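Local coordinates for protein oxalate--CoA ligase (Arabidopsis thaliana, PDB 5IE2) that is a CoA ligase of the AMP-binding (ANL) enzyme family and holds ATP in its nucleotide pocket, at residues A[259-264]-A[285-290]. Sequence-based numbering, arbitrary orientation.
Sequences AVPTIH and IRSCSA. With ATP (adenosine-5'-triphosphate), chain C; ACY (acetic acid), chain E.
H264 and A259 converge on one backbone oxygen of R286. H264 NE2 donates to R286 O over 2.9 Å, the oxygen lying only 5° out of the imidazole plane, while A259 N reaches the same oxygen at 3.1 Å from the opposite face of the carbonyl plane. Histidine suits this place because its ring carries a second nitrogen, ND1, which bonds to Y257 OH; the two bonds together fix the ring's rotation. The methyl of A259 is small enough to lie against one face of the imidazole, and I285 CG2 comes within 3.4 Å of H264 CE1. The parallel pairing continues with C288 N bonded to A259 O, an oxygen that S287 CA also approaches at 3.2 Å in a CA-H...O contact. Beyond it, V260 takes the N-cap position, and its O accepts H264 N, with a weaker bond from I263 N. P261 fits the first turn, where its missing N-H costs no helical bond; its CG comes to 3.3 Å from A290 O and also lies near S287 OG.

The looser side is at the A290 side chain: its CB stays 4.2 Å from P261 CD, and the residue is partly exposed. Here the chain leaves the strand for the ligands: S289 N lies 3.2 Å from ATP N7, and S289 OG, anti to its own carbonyl carbon (chi1 -53°), turns to a bound acetic acid and H216. A259 pairs in parallel with S287 across helix 261-273, a beta-alpha-beta unit whose following loop carries S289 and A290 into the ATP pocket of the AMP-binding domain.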
loop_
_atom_site.group_PDB
_atom_site.type_symbol
_atom_site.label_atom_id
_atom_site.label_comp_id
_atom_site.label_asym_id
_atom_site.label_seq_id
_atom_site.Cartn_x
_atom_site.Cartn_y
_atom_site.Cartn_z
ATOM N N ALA A 259 -4.626 -7.007 0.469
ATOM C CA ALA A 259 -5.530 -5.895 0.686
ATOM C C ALA A 259 -5.259 -5.326 2.051
ATOM O O ALA A 259 -4.480 -5.893 2.833
ATOM C CB ALA A 259 -6.999 -6.325 0.557
ATOM N N VAL A 260 -5.894 -4.213 2.346
ATOM C CA VAL A 260 -5.817 -3.637 3.708
ATOM C C VAL A 260 -7.025 -4.147 4.548
ATOM O O VAL A 260 -8.056 -4.569 3.978
ATOM C CB VAL A 260 -5.810 -2.093 3.654
ATOM C CG1 VAL A 260 -4.598 -1.607 2.794
ATOM C CG2 VAL A 260 -7.163 -1.572 3.051
ATOM N N PRO A 261 -6.939 -4.085 5.881
ATOM C CA PRO A 261 -8.051 -4.631 6.684
ATOM C C PRO A 261 -9.453 -4.081 6.320
ATOM O O PRO A 261 -10.400 -4.866 6.316
ATOM C CB PRO A 261 -7.685 -4.221 8.110
ATOM C CG PRO A 261 -6.137 -4.328 8.099
ATOM C CD PRO A 261 -5.768 -3.730 6.720
ATOM N N THR A 262 -9.606 -2.803 5.987
ATOM C CA THR A 262 -10.970 -2.326 5.696
ATOM C C THR A 262 -11.538 -2.989 4.411
ATOM O O THR A 262 -12.753 -3.279 4.312
ATOM C CB THR A 262 -11.036 -0.813 5.574
ATOM O OG1 THR A 262 -10.110 -0.375 4.571
ATOM C CG2 THR A 262 -10.681 -0.152 6.951
ATOM N N ILE A 263 -10.654 -3.267 3.449
ATOM C CA ILE A 263 -11.113 -3.959 2.247
ATOM C C ILE A 263 -11.418 -5.435 2.540
ATOM O O ILE A 263 -12.459 -5.966 2.078
ATOM C CB ILE A 263 -10.067 -3.816 1.098
ATOM C CG1 ILE A 263 -9.992 -2.370 0.613
ATOM C CG2 ILE A 263 -10.384 -4.776 -0.066
ATOM C CD1 ILE A 263 -11.316 -1.847 -0.026
ATOM N N HIS A 264 -10.560 -6.109 3.313
ATOM C CA HIS A 264 -10.882 -7.472 3.737
ATOM C C HIS A 264 -12.267 -7.515 4.447
ATOM O O HIS A 264 -13.039 -8.450 4.252
ATOM C CB HIS A 264 -9.824 -8.037 4.698
ATOM C CG HIS A 264 -8.527 -8.358 4.030
ATOM N ND1 HIS A 264 -8.449 -9.193 2.935
ATOM C CD2 HIS A 264 -7.261 -7.943 4.283
ATOM C CE1 HIS A 264 -7.180 -9.312 2.570
ATOM N NE2 HIS A 264 -6.438 -8.568 3.374
ATOM N N ILE A 285 -3.652 -15.343 1.505
ATOM C CA ILE A 285 -4.305 -14.049 1.436
ATOM C C ILE A 285 -3.418 -13.137 2.266
ATOM O O ILE A 285 -3.009 -13.539 3.332
ATOM C CB ILE A 285 -5.745 -14.095 2.006
ATOM C CG1 ILE A 285 -6.663 -14.847 1.006
ATOM C CG2 ILE A 285 -6.297 -12.632 2.260
ATOM C CD1 ILE A 285 -8.063 -15.190 1.669
ATOM N N ARG A 286 -3.107 -11.951 1.749
ATOM C CA ARG A 286 -2.213 -11.064 2.470
ATOM C C ARG A 286 -2.934 -9.819 3.002
ATOM O O ARG A 286 -3.869 -9.306 2.355
ATOM C CB ARG A 286 -1.051 -10.685 1.530
ATOM C CG ARG A 286 0.004 -9.746 2.194
ATOM C CD ARG A 286 1.067 -9.455 1.126
ATOM N NE ARG A 286 2.152 -8.617 1.661
ATOM C CZ ARG A 286 2.294 -7.305 1.454
ATOM N NH1 ARG A 286 1.400 -6.581 0.751
ATOM N NH2 ARG A 286 3.361 -6.694 1.972
ATOM N N SER A 287 -2.494 -9.334 4.189
ATOM C CA SER A 287 -3.013 -8.089 4.724
ATOM C C SER A 287 -1.844 -7.186 5.110
ATOM O O SER A 287 -0.851 -7.695 5.551
ATOM C CB SER A 287 -3.910 -8.380 5.955
ATOM O OG SER A 287 -4.488 -7.179 6.497
ATOM N N CYS A 288 -1.944 -5.881 4.881
ATOM C CA CYS A 288 -0.845 -4.956 5.229
ATOM C C CYS A 288 -1.433 -3.569 5.411
ATOM O O CYS A 288 -2.628 -3.371 5.094
ATOM C CB CYS A 288 0.258 -5.006 4.124
ATOM S SG CYS A 288 1.778 -4.185 4.594
ATOM N N SER A 289 -0.631 -2.638 5.948
ATOM C CA SER A 289 -0.852 -1.161 5.974
ATOM C C SER A 289 -1.555 -0.649 7.230
ATOM O O SER A 289 -1.434 0.536 7.532
ATOM C CB SER A 289 -1.648 -0.614 4.766
ATOM O OG SER A 289 -1.056 -1.020 3.517
ATOM N N ALA A 290 -2.307 -1.517 7.918
ATOM C CA ALA A 290 -2.954 -1.155 9.182
ATOM C C ALA A 290 -3.138 -2.458 9.921
ATOM O O ALA A 290 -3.178 -3.500 9.246
ATOM C CB ALA A 290 -4.336 -0.466 8.925
HETATM P PG ATP C . 2.195 9.646 7.498
HETATM O O1G ATP C . 1.923 9.827 8.991
HETATM O O2G ATP C . 1.936 10.875 6.700
HETATM O O3G ATP C . 3.594 9.088 7.252
HETATM P PB ATP C . 1.269 6.934 7.146
HETATM O O1B ATP C . -0.099 6.297 7.251
HETATM O O2B ATP C . 2.299 6.712 8.195
HETATM O O3B ATP C . 1.138 8.552 6.904
HETATM P PA ATP C . 2.054 4.992 5.063
HETATM O O1A ATP C . 3.512 4.906 4.630
HETATM O O2A ATP C . 0.979 4.829 4.061
HETATM O O3A ATP C . 1.848 6.465 5.690
HETATM O "O5'" ATP C . 1.841 4.024 6.321
HETATM C "C5'" ATP C . 2.908 3.305 6.986
HETATM C "C4'" ATP C . 2.450 3.107 8.441
HETATM O "O4'" ATP C . 1.343 2.186 8.463
HETATM C "C3'" ATP C . 3.469 2.391 9.273
HETATM O "O3'" ATP C . 4.448 3.317 9.738
HETATM C "C2'" ATP C . 2.642 1.812 10.401
HETATM O "O2'" ATP C . 2.286 2.866 11.310
HETATM C "C1'" ATP C . 1.378 1.454 9.675
HETATM N N9 ATP C . 1.309 0.015 9.324
HETATM C C8 ATP C . 1.666 -0.584 8.181
HETATM N N7 ATP C . 1.407 -1.925 8.274
HETATM C C5 ATP C . 0.853 -2.139 9.511
HETATM C C6 ATP C . 0.330 -3.315 10.244
HETATM N N6 ATP C . 0.302 -4.547 9.635
HETATM N N1 ATP C . -0.157 -3.091 11.487
HETATM C C2 ATP C . -0.168 -1.862 12.054
HETATM N N3 ATP C . 0.300 -0.741 11.447
HETATM C C4 ATP C . 0.800 -0.860 10.184
HETATM C C ACY E . 2.094 0.231 3.150
HETATM O O ACY E . 1.320 -0.792 3.070
HETATM O OXT ACY E . 3.222 0.319 2.579
HETATM C CH3 ACY E . 1.665 1.384 4.018
#